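Local coordinates for AB hydrolase-1 domain-containing protein (Thermoplasma acidophilum DSM 1728, PDB 3BDI), which is of unknown function but, as a member of the alpha/beta hydrolase superfamily (ABHD14 family), probably hydrolyses a substrate not yet identified, at residues A[34-40]-A[61-67]; A[16-20]-A[93-97]; A[106-112]-A[131-136]; A[51-57]-A[200-205]. All blocks are in the same frame, centred on the assembly; numbering follows the deposited sequence.

Contact 1: A[34-40]-A[61-67]; sequences HGYSFTS and APDYPGF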
loop_
_atom_site.group_PDB
_atom_site.type_symbol
_atom_site.label_atom_id
_atom_site.label_comp_id
_atom_site.label_asym_id
_atom_site.label_seq_id
_atom_site.Cartn_x
_atom_site.Cartn_y
_atom_site.Cartn_z
ATOM N N HIS A 34 5.749 -0.235 0.599
ATOM C CA HIS A 34 6.516 0.744 1.337
ATOM C C HIS A 34 6.932 1.982 0.506
ATOM O O HIS A 34 6.915 2.005 -0.724
ATOM C CB HIS A 34 7.722 0.041 1.963
ATOM C CG HIS A 34 8.675 -0.488 0.961
ATOM N ND1 HIS A 34 9.538 0.331 0.256
ATOM C CD2 HIS A 34 8.878 -1.748 0.524
ATOM C CE1 HIS A 34 10.211 -0.430 -0.595
ATOM N NE2 HIS A 34 9.827 -1.692 -0.459
ATOM N N GLY A 35 7.395 2.983 1.244
ATOM C CA GLY A 35 7.999 4.187 0.693
ATOM C C GLY A 35 9.458 4.021 0.360
ATOM O O GLY A 35 10.085 3.013 0.709
ATOM N N TYR A 36 9.994 5.012 -0.317
ATOM C CA TYR A 36 11.366 5.016 -0.796
ATOM C C TYR A 36 12.375 4.706 0.342
ATOM O O TYR A 36 13.390 4.027 0.116
ATOM C CB TYR A 36 11.710 6.372 -1.428
ATOM C CG TYR A 36 13.082 6.469 -2.013
ATOM C CD1 TYR A 36 13.320 6.065 -3.301
ATOM C CD2 TYR A 36 14.127 6.945 -1.256
ATOM C CE1 TYR A 36 14.625 6.146 -3.843
ATOM C CE2 TYR A 36 15.400 7.057 -1.779
ATOM C CZ TYR A 36 15.621 6.658 -3.056
ATOM O OH TYR A 36 16.937 6.792 -3.528
ATOM N N SER A 37 12.105 5.217 1.560
ATOM C CA SER A 37 13.071 5.229 2.626
ATOM C C SER A 37 12.940 4.055 3.567
ATOM O O SER A 37 13.762 3.937 4.480
ATOM C CB SER A 37 12.968 6.517 3.443
ATOM O OG SER A 37 13.274 7.644 2.617
ATOM N N PHE A 38 11.925 3.196 3.355
ATOM C CA PHE A 38 11.618 2.119 4.314
ATOM C C PHE A 38 11.465 0.801 3.565
ATOM O O PHE A 38 11.659 0.730 2.338
ATOM C CB PHE A 38 10.359 2.472 5.097
ATOM C CG PHE A 38 10.493 3.804 5.826
ATOM C CD1 PHE A 38 11.359 3.894 6.914
ATOM C CD2 PHE A 38 9.842 4.955 5.382
ATOM C CE1 PHE A 38 11.574 5.101 7.555
ATOM C CE2 PHE A 38 10.057 6.172 6.044
ATOM C CZ PHE A 38 10.925 6.233 7.109
ATOM N N THR A 39 11.238 -0.270 4.323
ATOM C CA THR A 39 11.039 -1.579 3.725
ATOM C C THR A 39 9.881 -2.282 4.387
ATOM O O THR A 39 9.226 -1.732 5.292
ATOM C CB THR A 39 12.322 -2.473 3.816
ATOM O OG1 THR A 39 12.526 -3.010 5.137
ATOM C CG2 THR A 39 13.563 -1.737 3.360
ATOM N N SER A 40 9.648 -3.552 4.015
ATOM C CA SER A 40 8.618 -4.356 4.655
ATOM C C SER A 40 8.891 -4.606 6.132
ATOM O O SER A 40 7.941 -4.936 6.877
ATOM C CB SER A 40 8.455 -5.682 3.936
ATOM O OG SER A 40 9.625 -6.450 4.061
ATOM N N ALA A 61 3.437 -8.289 2.490
ATOM C CA ALA A 61 4.232 -7.061 2.352
ATOM C C ALA A 61 5.588 -7.387 1.718
ATOM O O ALA A 61 6.420 -8.013 2.378
ATOM C CB ALA A 61 4.460 -6.413 3.717
ATOM N N PRO A 62 5.817 -7.021 0.459
ATOM C CA PRO A 62 7.133 -7.225 -0.176
ATOM C C PRO A 62 8.053 -6.026 -0.058
ATOM O O PRO A 62 7.606 -4.892 0.149
ATOM C CB PRO A 62 6.763 -7.413 -1.633
ATOM C CG PRO A 62 5.575 -6.530 -1.824
ATOM C CD PRO A 62 4.834 -6.458 -0.483
ATOM N N ASP A 63 9.348 -6.285 -0.234
ATOM C CA ASP A 63 10.311 -5.220 -0.567
ATOM C C ASP A 63 10.217 -5.027 -2.076
ATOM O O ASP A 63 10.276 -6.009 -2.842
ATOM C CB ASP A 63 11.715 -5.555 -0.148
ATOM C CG ASP A 63 11.903 -5.564 1.357
ATOM O OD1 ASP A 63 11.001 -5.156 2.098
ATOM O OD2 ASP A 63 13.000 -6.006 1.788
ATOM N N TYR A 64 9.992 -3.794 -2.510
ATOM C CA TYR A 64 9.869 -3.485 -3.934
ATOM C C TYR A 64 11.196 -3.864 -4.606
ATOM O O TYR A 64 12.242 -3.613 -4.049
ATOM C CB TYR A 64 9.522 -2.002 -4.168
ATOM C CG TYR A 64 9.025 -1.793 -5.605
ATOM C CD1 TYR A 64 7.734 -2.134 -5.965
ATOM C CD2 TYR A 64 9.914 -1.470 -6.593
ATOM C CE1 TYR A 64 7.336 -2.111 -7.247
ATOM C CE2 TYR A 64 9.513 -1.444 -7.917
ATOM C CZ TYR A 64 8.218 -1.723 -8.233
ATOM O OH TYR A 64 7.772 -1.760 -9.507
ATOM N N PRO A 65 11.162 -4.443 -5.823
ATOM C CA PRO A 65 12.430 -4.696 -6.530
ATOM C C PRO A 65 13.382 -3.508 -6.532
ATOM O O PRO A 65 12.972 -2.410 -6.855
ATOM C CB PRO A 65 11.956 -5.091 -7.944
ATOM C CG PRO A 65 10.618 -5.771 -7.678
ATOM C CD PRO A 65 9.990 -4.961 -6.588
ATOM N N GLY A 66 14.635 -3.748 -6.168
ATOM C CA GLY A 66 15.591 -2.687 -6.060
ATOM C C GLY A 66 15.700 -2.056 -4.703
ATOM O O GLY A 66 16.614 -1.231 -4.492
ATOM N N PHE A 67 14.870 -2.482 -3.748
ATOM C CA PHE A 67 14.802 -1.909 -2.400
ATOM C C PHE A 67 14.923 -3.047 -1.397
ATOM O O PHE A 67 14.622 -4.202 -1.691
ATOM C CB PHE A 67 13.459 -1.192 -2.170
ATOM C CG PHE A 67 13.317 0.053 -2.985
ATOM C CD1 PHE A 67 12.953 0.004 -4.335
ATOM C CD2 PHE A 67 13.578 1.283 -2.415
ATOM C CE1 PHE A 67 12.823 1.149 -5.057
ATOM C CE2 PHE A 67 13.446 2.425 -3.166
ATOM C CZ PHE A 67 13.121 2.344 -4.490
HETATM O O HOH W 1 6.529 -2.699 -1.603
HETATM O O HOH W 2 13.938 -5.607 4.374
#
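His-34 presents the edge of its imidazole to the backbone of 61-67: Tyr-64 N donates to His-34 NE2 at 2.9 Å with an angle of 175° at the hydrogen, although the donor is tilted from the ring plane. The opposite ring nitrogen is occupied as well, since His-34 ND1 donates to Gly-35 O at 2.8 Å, and this pair of bonds assigns the proton to ND1 and fixes the ring's rotation. With chi1 at 65°, CG lies between the backbone N and carbonyl carbon, which carries the ring toward the strand end. Phe-67 CB packs on His-34 CE1 at 3.7 Å, and the Phe-67 ring turns its edge to the face of Tyr-36 in an offset T-shaped pair, planes 79° apart. Asp-63 OD1 is gripped twice: Ser-40 N (2.8 Å) arrives nearly in line with the C-O bond, Ser-40 OG (2.7 Å) from above the carboxylate. Without the imidazole, as with an alanine here, Tyr-64 N would probably lose its acceptor and Phe-67 the ring beside it. Both loops follow adjacent parallel strands, 28-33 and 57-62; an imidazole taking the Tyr-64 N-H and a carboxylate oxygen taking the Ser-40 N-H and hydroxyl hold them together.

Contact 2: A[16-20]-A[93-97]; sequences VFQRK and YLKAN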
loop_
_atom_site.group_PDB
_atom_site.type_symbol
_atom_site.label_atom_id
_atom_site.label_comp_id
_atom_site.label_asym_id
_atom_site.label_seq_id
_atom_site.Cartn_x
_atom_site.Cartn_y
_atom_site.Cartn_z
ATOM N N VAL A 16 12.013 -11.646 -4.898
ATOM C CA VAL A 16 11.350 -10.681 -4.048
ATOM C C VAL A 16 11.308 -11.199 -2.622
ATOM O O VAL A 16 10.846 -12.314 -2.390
ATOM C CB VAL A 16 9.920 -10.440 -4.574
ATOM C CG1 VAL A 16 9.126 -9.541 -3.641
ATOM C CG2 VAL A 16 10.012 -9.823 -5.952
ATOM N N PHE A 17 11.768 -10.396 -1.674
ATOM C CA PHE A 17 11.560 -10.675 -0.262
ATOM C C PHE A 17 10.158 -10.251 0.131
ATOM O O PHE A 17 9.692 -9.185 -0.237
ATOM C CB PHE A 17 12.554 -9.891 0.594
ATOM C CG PHE A 17 12.349 -10.065 2.081
ATOM C CD1 PHE A 17 12.656 -11.268 2.672
ATOM C CD2 PHE A 17 11.871 -9.028 2.889
ATOM C CE1 PHE A 17 12.442 -11.464 4.006
ATOM C CE2 PHE A 17 11.672 -9.196 4.235
ATOM C CZ PHE A 17 11.994 -10.437 4.810
ATOM N N GLN A 18 9.476 -11.108 0.892
ATOM C CA GLN A 18 8.199 -10.716 1.474
ATOM C C GLN A 18 7.992 -11.231 2.858
ATOM O O GLN A 18 8.576 -12.236 3.271
ATOM C CB GLN A 18 7.010 -11.165 0.582
ATOM C CG GLN A 18 6.768 -12.671 0.565
ATOM C CD GLN A 18 5.529 -13.060 -0.259
ATOM O OE1 GLN A 18 4.894 -12.217 -0.877
ATOM N NE2 GLN A 18 5.218 -14.355 -0.334
ATOM N N ARG A 19 7.121 -10.545 3.560
ATOM C CA ARG A 19 6.607 -10.933 4.881
ATOM C C ARG A 19 5.116 -11.121 4.776
ATOM O O ARG A 19 4.438 -10.327 4.146
ATOM C CB ARG A 19 6.919 -9.837 5.885
ATOM C CG ARG A 19 8.353 -9.318 5.786
ATOM C CD ARG A 19 8.619 -8.234 6.785
ATOM N NE ARG A 19 8.815 -8.763 8.136
ATOM C CZ ARG A 19 8.577 -8.061 9.247
ATOM N NH1 ARG A 19 7.995 -6.872 9.174
ATOM N NH2 ARG A 19 8.844 -8.608 10.433
ATOM N N LYS A 20 4.596 -12.202 5.384
ATOM C CA LYS A 20 3.161 -12.441 5.267
ATOM C C LYS A 20 2.612 -13.104 6.506
ATOM O O LYS A 20 3.335 -13.796 7.169
ATOM C CB LYS A 20 2.825 -13.284 4.032
ATOM C CG LYS A 20 3.312 -14.703 4.118
ATOM C CD LYS A 20 3.098 -15.446 2.814
ATOM C CE LYS A 20 3.432 -16.928 2.947
ATOM N NZ LYS A 20 3.468 -17.661 1.626
ATOM N N TYR A 93 2.640 -9.745 -8.436
ATOM C CA TYR A 93 2.948 -10.127 -7.059
ATOM C C TYR A 93 1.737 -10.771 -6.383
ATOM O O TYR A 93 1.872 -11.806 -5.751
ATOM C CB TYR A 93 3.395 -8.877 -6.283
ATOM C CG TYR A 93 3.575 -9.114 -4.807
ATOM C CD1 TYR A 93 4.618 -9.859 -4.312
ATOM C CD2 TYR A 93 2.617 -8.620 -3.908
ATOM C CE1 TYR A 93 4.743 -10.050 -2.972
ATOM C CE2 TYR A 93 2.741 -8.794 -2.566
ATOM C CZ TYR A 93 3.796 -9.553 -2.078
ATOM O OH TYR A 93 3.935 -9.769 -0.728
ATOM N N LEU A 94 0.556 -10.179 -6.567
ATOM C CA LEU A 94 -0.636 -10.808 -6.050
ATOM C C LEU A 94 -0.863 -12.176 -6.708
ATOM O O LEU A 94 -1.112 -13.158 -6.016
ATOM C CB LEU A 94 -1.828 -9.883 -6.231
ATOM C CG LEU A 94 -1.865 -8.594 -5.396
ATOM C CD1 LEU A 94 -3.080 -7.760 -5.790
ATOM C CD2 LEU A 94 -1.888 -8.916 -3.890
ATOM N N LYS A 95 -0.689 -12.251 -8.029
ATOM C CA LYS A 95 -0.861 -13.515 -8.766
ATOM C C LYS A 95 0.116 -14.561 -8.274
ATOM O O LYS A 95 -0.238 -15.722 -8.089
ATOM C CB LYS A 95 -0.677 -13.291 -10.266
ATOM C CG LYS A 95 -0.840 -14.547 -11.136
ATOM C CD LYS A 95 -0.772 -14.225 -12.626
ATOM N N ALA A 96 1.368 -14.169 -8.021
ATOM C CA ALA A 96 2.356 -15.125 -7.539
ATOM C C ALA A 96 1.993 -15.747 -6.203
ATOM O O ALA A 96 2.376 -16.862 -5.903
ATOM C CB ALA A 96 3.754 -14.468 -7.462
ATOM N N ASN A 97 1.279 -14.983 -5.378
ATOM C CA ASN A 97 0.806 -15.430 -4.076
ATOM C C ASN A 97 -0.579 -16.102 -4.143
ATOM O O ASN A 97 -1.120 -16.456 -3.119
ATOM C CB ASN A 97 0.742 -14.264 -3.074
ATOM C CG ASN A 97 2.093 -13.952 -2.481
ATOM O OD1 ASN A 97 2.636 -14.757 -1.702
ATOM N ND2 ASN A 97 2.676 -12.788 -2.876
HETATM O O HOH W 3 1.792 -16.861 -0.334
#
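Gln-18 reaches from strand 14-21 to the end of helix 83-96 and meets Asn-97 amide to amide, the two planes only 22° apart. Its chi1 of 71° starts the chain toward the helix, and an extended chi2 delivers the amide at full length. The two amides form a reciprocal pair: Gln-18 NE2 donates to Asn-97 OD1 at 2.9 Å, and Asn-97 ND2 returns a bond to Gln-18 OE1 at 3.0 Å. Each donor lies in the partner's carbonyl plane, on a lone pair. Tyr-93 completes the grip, its OH giving a 2.6 Å bond to Gln-18 OE1 from 23° outside the carbonyl plane, while its ring stands nearly perpendicular to the glutamine amide. Asn-97 ND2 lies over one face of that ring, toward the rim, and also donates to Tyr-93 O at 3.1 Å, which steadies the asparagine from the preceding helical turn. A leucine at Gln-18 would probably strip Tyr-93 OH and both ends of the Asn-97 amide of their partner across the contact. Water 3 bridges Lys-20 NZ and Asn-97 OD1, while Glu-7 on strand 5-11 takes bonds from both Gln-18 NE2 and Lys-20 NZ. The chemistry is that of a largely buried polar network: two donors converge on Gln-18 OE1, two acceptors share its NE2, and the nearby carboxylate probably favours this amide orientation.

Contact 3: A[106-112]-A[131-136]; sequences GASMGGG and VAPAWV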
loop_
_atom_site.group_PDB
_atom_site.type_symbol
_atom_site.label_atom_id
_atom_site.label_comp_id
_atom_site.label_asym_id
_atom_site.label_seq_id
_atom_site.Cartn_x
_atom_site.Cartn_y
_atom_site.Cartn_z
ATOM N N GLY A 106 -0.466 1.680 0.276
ATOM C CA GLY A 106 0.847 2.171 -0.081
ATOM C C GLY A 106 1.186 3.445 0.648
ATOM O O GLY A 106 0.345 4.363 0.781
ATOM N N ALA A 107 2.457 3.550 1.069
ATOM C CA ALA A 107 2.971 4.754 1.666
ATOM C C ALA A 107 3.888 5.474 0.688
ATOM O O ALA A 107 4.796 4.892 0.132
ATOM C CB ALA A 107 3.748 4.422 2.920
ATOM N N SER A 108 3.643 6.776 0.457
ATOM C CA SER A 108 4.572 7.652 -0.265
ATOM C C SER A 108 4.719 7.110 -1.710
ATOM O O SER A 108 3.697 7.017 -2.414
ATOM C CB SER A 108 5.847 7.859 0.521
ATOM O OG SER A 108 6.608 8.941 0.009
HETATM N N MSE A 109 5.933 6.794 -2.148
HETATM C CA MSE A 109 6.130 6.133 -3.422
HETATM C C MSE A 109 5.083 5.015 -3.601
HETATM O O MSE A 109 4.451 4.910 -4.642
HETATM C CB MSE A 109 7.562 5.558 -3.461
HETATM C CG MSE A 109 7.857 4.696 -4.658
HETATM SE SE MSE A 109 9.650 3.917 -4.537
HETATM C CE MSE A 109 9.452 2.530 -3.203
ATOM N N GLY A 110 4.949 4.147 -2.586
ATOM C CA GLY A 110 4.046 3.010 -2.604
ATOM C C GLY A 110 2.599 3.422 -2.776
ATOM O O GLY A 110 1.787 2.686 -3.335
ATOM N N GLY A 111 2.247 4.576 -2.227
ATOM C CA GLY A 111 0.895 5.128 -2.422
ATOM C C GLY A 111 0.657 5.476 -3.878
ATOM O O GLY A 111 -0.441 5.224 -4.409
ATOM N N GLY A 112 1.629 6.095 -4.535
ATOM C CA GLY A 112 1.543 6.240 -5.973
ATOM C C GLY A 112 1.382 4.929 -6.698
ATOM O O GLY A 112 0.570 4.802 -7.647
ATOM N N VAL A 131 -1.093 6.524 1.972
ATOM C CA VAL A 131 -0.514 7.378 2.989
ATOM C C VAL A 131 0.349 8.411 2.276
ATOM O O VAL A 131 1.454 8.104 1.825
ATOM C CB VAL A 131 0.331 6.591 4.006
ATOM C CG1 VAL A 131 0.682 7.456 5.237
ATOM C CG2 VAL A 131 -0.414 5.309 4.453
ATOM N N ALA A 132 -0.175 9.638 2.139
ATOM C CA ALA A 132 0.523 10.726 1.455
ATOM C C ALA A 132 1.163 10.260 0.152
ATOM O O ALA A 132 2.377 10.366 -0.054
ATOM C CB ALA A 132 1.498 11.451 2.364
ATOM N N PRO A 133 0.335 9.767 -0.779
ATOM C CA PRO A 133 0.870 9.233 -2.033
ATOM C C PRO A 133 1.669 10.206 -2.851
ATOM O O PRO A 133 1.212 11.327 -3.091
ATOM C CB PRO A 133 -0.384 8.823 -2.801
ATOM C CG PRO A 133 -1.541 9.604 -2.155
ATOM C CD PRO A 133 -1.138 9.664 -0.710
ATOM N N ALA A 134 2.872 9.795 -3.230
ATOM C CA ALA A 134 3.778 10.538 -4.085
ATOM C C ALA A 134 3.620 10.061 -5.514
ATOM O O ALA A 134 3.071 9.007 -5.787
ATOM C CB ALA A 134 5.202 10.312 -3.618
ATOM N N TRP A 135 4.049 10.918 -6.437
ATOM C CA TRP A 135 4.185 10.602 -7.880
ATOM C C TRP A 135 2.873 10.468 -8.667
ATOM O O TRP A 135 2.867 9.901 -9.787
ATOM C CB TRP A 135 5.061 9.357 -8.117
ATOM C CG TRP A 135 6.428 9.363 -7.466
ATOM C CD1 TRP A 135 7.058 10.407 -6.842
ATOM C CD2 TRP A 135 7.356 8.255 -7.414
ATOM N NE1 TRP A 135 8.294 10.014 -6.376
ATOM C CE2 TRP A 135 8.506 8.705 -6.726
ATOM C CE3 TRP A 135 7.314 6.932 -7.878
ATOM C CZ2 TRP A 135 9.627 7.882 -6.496
ATOM C CZ3 TRP A 135 8.438 6.103 -7.652
ATOM C CH2 TRP A 135 9.577 6.599 -6.961
ATOM N N VAL A 136 1.776 10.975 -8.137
ATOM C CA VAL A 136 0.487 10.806 -8.819
ATOM C C VAL A 136 -0.144 12.126 -9.299
ATOM O O VAL A 136 -1.281 12.135 -9.732
ATOM C CB VAL A 136 -0.546 9.983 -7.973
ATOM C CG1 VAL A 136 -0.037 8.573 -7.763
ATOM C CG2 VAL A 136 -0.875 10.669 -6.653
#
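Ser-108 is bonded through both its N-H and its carbonyl to the end of strand 125-131 and the loop after it. Ser-108 N donates to Val-131 O at 2.9 Å (164° at the hydrogen), and Val-131 N donates to Gly-106 O at 2.9 Å (173°), so these bonds flank Ala-107 in a parallel bridge with Val-131. Beyond the strand ends, Ala-134 N meets Ser-108 O at 3.0 Å from well above the carbonyl plane, while Gly-112 N binds the same oxygen as the helix begins. Ser-108 has a positive phi of 63°, consistent with the strained turn of a nucleophile elbow (GxSxG), as in alpha/beta hydrolases; its OG bonds His-186 NE2, and with Asp-158 the arrangement is consistent with a Ser-His-Asp triad.

Packing outward is close wherever glycine faces the loop. A CB on Gly-111 would clash with Pro-133 CA, and one on Gly-112 with Ala-134 O; even without it, Val-136 CG1 approaches Gly-112 CA to 3.3 Å. At the outer end selenomethionine Met-109, in the conformer given, lays CG over one face of the Trp-135 indole, 3.4 Å from CZ3, with SE placed obliquely. The contact thus joins the turn from strand 102-107 into helix 109-120 to the end of neighbouring strand 125-131; helix 163-172 covers Pro-133 and Val-136 through Tyr-169, and helix 188-191 meets Ala-107 and Val-131.

Contact 4: A[51-57]-A[200-205]; sequences NYSKIGY and TVDFLR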
loop_
_atom_site.group_PDB
_atom_site.type_symbol
_atom_site.label_atom_id
_atom_site.label_comp_id
_atom_site.label_asym_id
_atom_site.label_seq_id
_atom_site.Cartn_x
_atom_site.Cartn_y
_atom_site.Cartn_z
ATOM N N ASN A 51 -2.356 -6.672 13.632
ATOM C CA ASN A 51 -3.570 -5.849 13.669
ATOM C C ASN A 51 -4.542 -6.073 12.507
ATOM O O ASN A 51 -5.780 -6.013 12.685
ATOM C CB ASN A 51 -3.220 -4.363 13.795
ATOM C CG ASN A 51 -2.851 -3.986 15.212
ATOM O OD1 ASN A 51 -3.680 -4.124 16.117
ATOM N ND2 ASN A 51 -1.702 -3.384 15.387
ATOM N N TYR A 52 -4.029 -6.307 11.305
ATOM C CA TYR A 52 -4.913 -6.598 10.170
ATOM C C TYR A 52 -5.357 -8.023 10.118
ATOM O O TYR A 52 -6.485 -8.299 9.679
ATOM C CB TYR A 52 -4.307 -6.157 8.855
ATOM C CG TYR A 52 -3.990 -4.684 8.743
ATOM C CD1 TYR A 52 -4.645 -3.710 9.528
ATOM C CD2 TYR A 52 -3.010 -4.207 7.853
ATOM C CE1 TYR A 52 -4.322 -2.389 9.433
ATOM C CE2 TYR A 52 -2.716 -2.866 7.738
ATOM C CZ TYR A 52 -3.359 -1.938 8.547
ATOM O OH TYR A 52 -2.991 -0.636 8.402
ATOM N N SER A 53 -4.535 -8.946 10.602
ATOM C CA SER A 53 -4.923 -10.344 10.691
ATOM C C SER A 53 -6.093 -10.562 11.653
ATOM O O SER A 53 -6.925 -11.440 11.456
ATOM C CB SER A 53 -3.721 -11.187 11.114
ATOM O OG SER A 53 -4.044 -12.538 11.066
ATOM N N LYS A 54 -6.131 -9.777 12.726
ATOM C CA LYS A 54 -7.141 -9.945 13.759
ATOM C C LYS A 54 -8.516 -9.512 13.281
ATOM O O LYS A 54 -9.503 -9.854 13.973
ATOM C CB LYS A 54 -6.734 -9.163 15.011
ATOM C CG LYS A 54 -5.775 -9.946 15.874
ATOM C CD LYS A 54 -5.155 -9.085 16.980
ATOM C CE LYS A 54 -4.442 -9.989 17.978
ATOM N NZ LYS A 54 -3.887 -9.208 19.136
ATOM N N ILE A 55 -8.603 -8.771 12.177
ATOM C CA ILE A 55 -9.900 -8.410 11.550
ATOM C C ILE A 55 -10.122 -9.243 10.268
ATOM O O ILE A 55 -10.876 -8.829 9.394
ATOM C CB ILE A 55 -10.086 -6.857 11.319
ATOM C CG1 ILE A 55 -9.007 -6.262 10.423
ATOM C CG2 ILE A 55 -10.085 -6.127 12.685
ATOM C CD1 ILE A 55 -9.282 -4.879 9.883
ATOM N N GLY A 56 -9.447 -10.395 10.163
ATOM C CA GLY A 56 -9.706 -11.376 9.105
ATOM C C GLY A 56 -9.063 -11.175 7.740
ATOM O O GLY A 56 -9.453 -11.836 6.782
ATOM N N TYR A 57 -8.070 -10.282 7.650
ATOM C CA TYR A 57 -7.279 -10.103 6.424
ATOM C C TYR A 57 -6.008 -10.979 6.407
ATOM O O TYR A 57 -5.265 -11.073 7.382
ATOM C CB TYR A 57 -6.896 -8.622 6.224
ATOM C CG TYR A 57 -8.015 -7.716 5.751
ATOM C CD1 TYR A 57 -8.989 -7.238 6.647
ATOM C CD2 TYR A 57 -8.153 -7.311 4.438
ATOM C CE1 TYR A 57 -10.025 -6.401 6.228
ATOM C CE2 TYR A 57 -9.185 -6.465 4.020
ATOM C CZ TYR A 57 -10.175 -6.030 4.892
ATOM O OH TYR A 57 -11.169 -5.162 4.480
ATOM N N THR A 200 -6.875 2.904 10.247
ATOM C CA THR A 200 -6.870 1.937 9.167
ATOM C C THR A 200 -7.712 0.709 9.494
ATOM O O THR A 200 -8.416 0.204 8.642
ATOM C CB THR A 200 -5.468 1.532 8.699
ATOM O OG1 THR A 200 -4.723 0.975 9.807
ATOM C CG2 THR A 200 -4.739 2.734 8.006
ATOM N N VAL A 201 -7.692 0.246 10.737
ATOM C CA VAL A 201 -8.554 -0.844 11.148
ATOM C C VAL A 201 -10.033 -0.449 11.013
ATOM O O VAL A 201 -10.859 -1.244 10.561
ATOM C CB VAL A 201 -8.211 -1.336 12.573
ATOM C CG1 VAL A 201 -9.322 -2.240 13.156
ATOM C CG2 VAL A 201 -6.866 -2.071 12.566
ATOM N N ASP A 202 -10.377 0.766 11.438
ATOM C CA ASP A 202 -11.761 1.195 11.322
ATOM C C ASP A 202 -12.211 1.207 9.841
ATOM O O ASP A 202 -13.307 0.735 9.499
ATOM C CB ASP A 202 -11.916 2.565 11.923
ATOM C CG ASP A 202 -13.312 3.010 11.933
ATOM O OD1 ASP A 202 -14.116 2.499 12.763
ATOM O OD2 ASP A 202 -13.611 3.821 11.072
ATOM N N PHE A 203 -11.377 1.742 8.937
ATOM C CA PHE A 203 -11.673 1.723 7.535
ATOM C C PHE A 203 -11.884 0.318 6.993
ATOM O O PHE A 203 -12.829 0.027 6.281
ATOM C CB PHE A 203 -10.540 2.431 6.768
ATOM C CG PHE A 203 -10.646 2.332 5.270
ATOM C CD1 PHE A 203 -11.524 3.124 4.550
ATOM C CD2 PHE A 203 -9.839 1.479 4.545
ATOM C CE1 PHE A 203 -11.600 3.000 3.201
ATOM C CE2 PHE A 203 -9.920 1.388 3.189
ATOM C CZ PHE A 203 -10.804 2.156 2.528
ATOM N N LEU A 204 -10.957 -0.587 7.322
ATOM C CA LEU A 204 -11.030 -1.944 6.801
ATOM C C LEU A 204 -12.232 -2.686 7.354
ATOM O O LEU A 204 -12.859 -3.501 6.637
ATOM C CB LEU A 204 -9.731 -2.713 7.119
ATOM C CG LEU A 204 -8.508 -2.215 6.416
ATOM C CD1 LEU A 204 -7.185 -2.860 6.947
ATOM C CD2 LEU A 204 -8.596 -2.488 4.888
ATOM N N ARG A 205 -12.574 -2.460 8.614
ATOM C CA ARG A 205 -13.741 -3.149 9.193
ATOM C C ARG A 205 -14.993 -2.837 8.356
ATOM O O ARG A 205 -15.862 -3.671 8.158
ATOM C CB ARG A 205 -13.983 -2.786 10.677
ATOM C CG ARG A 205 -13.064 -3.520 11.759
ATOM C CD ARG A 205 -13.490 -3.294 13.236
ATOM N NE ARG A 205 -12.691 -4.056 14.227
ATOM C CZ ARG A 205 -12.911 -5.326 14.615
ATOM N NH1 ARG A 205 -13.897 -6.088 14.115
ATOM N NH2 ARG A 205 -12.101 -5.842 15.527
HETATM O O HOH W 4 -13.179 -6.165 6.176
#
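This is a mainly apolar contact between the end of helix 48-53, with the turn after it, and the last turns of the C-terminal helix 193-205, which pack together against the central sheet. Leu-204 lies at its middle. One methyl, CD1, sits over a face of Tyr-52, 3.9 Å from the ring centroid and 19° off the normal, a CH-pi contact; the other, CD2, turns to Tyr-57, 3.7 Å from its OH. Ile-55 CD1 reaches Leu-204 CB at 3.5 Å. The Ile-55 chi1 of 59° sends CG1 and CD1 to Leu-204 while CG2 covers a face of the Arg-205 guanidinium in the conformer given, 3.5 Å from CZ. Val-201 CG2 meets the Tyr-52 ring at its edge. A Schellman motif shapes the turn (Tyr-57 N to Tyr-52 O, Gly-56 N to Ser-53 O), with Gly-56 at positive phi. The buried polar atoms are also provided for: Tyr-52 OH donates to Thr-200 OG1 at 2.8 Å, and that hydroxyl also bonds Phe-196 O, while water 4 links Tyr-57 OH to Leu-204 O. The chemistry implies cohesion by leucine, isoleucine and valine packed on the tyrosine rings, the Tyr-52 to Thr-200 bond helping to direct one ring.

Overall arrangement
From the N terminus, strand 14-21 supplies the first half of contact 2, whose loop closes at the end of helix 83-96. Within that loop contact 1 opens after strand 28-33 and closes at the end of strand 57-62; the two touch, with Ala-61 and Asp-63 paired to Arg-19 and Phe-17. Contact 4 opens at 51-57 and closes only at 200-205, so it crosses both contacts 1 and 2 and encloses contact 3, which runs from 106-112 to 131-136. Contacts 1 and 3 also touch, Met-109 packing on His-34 and Phe-67. Contacts 1, 2 and 3 all reach the central sheet, and contact 4 ties the C-terminal helix to helix 48-53 against the same sheet.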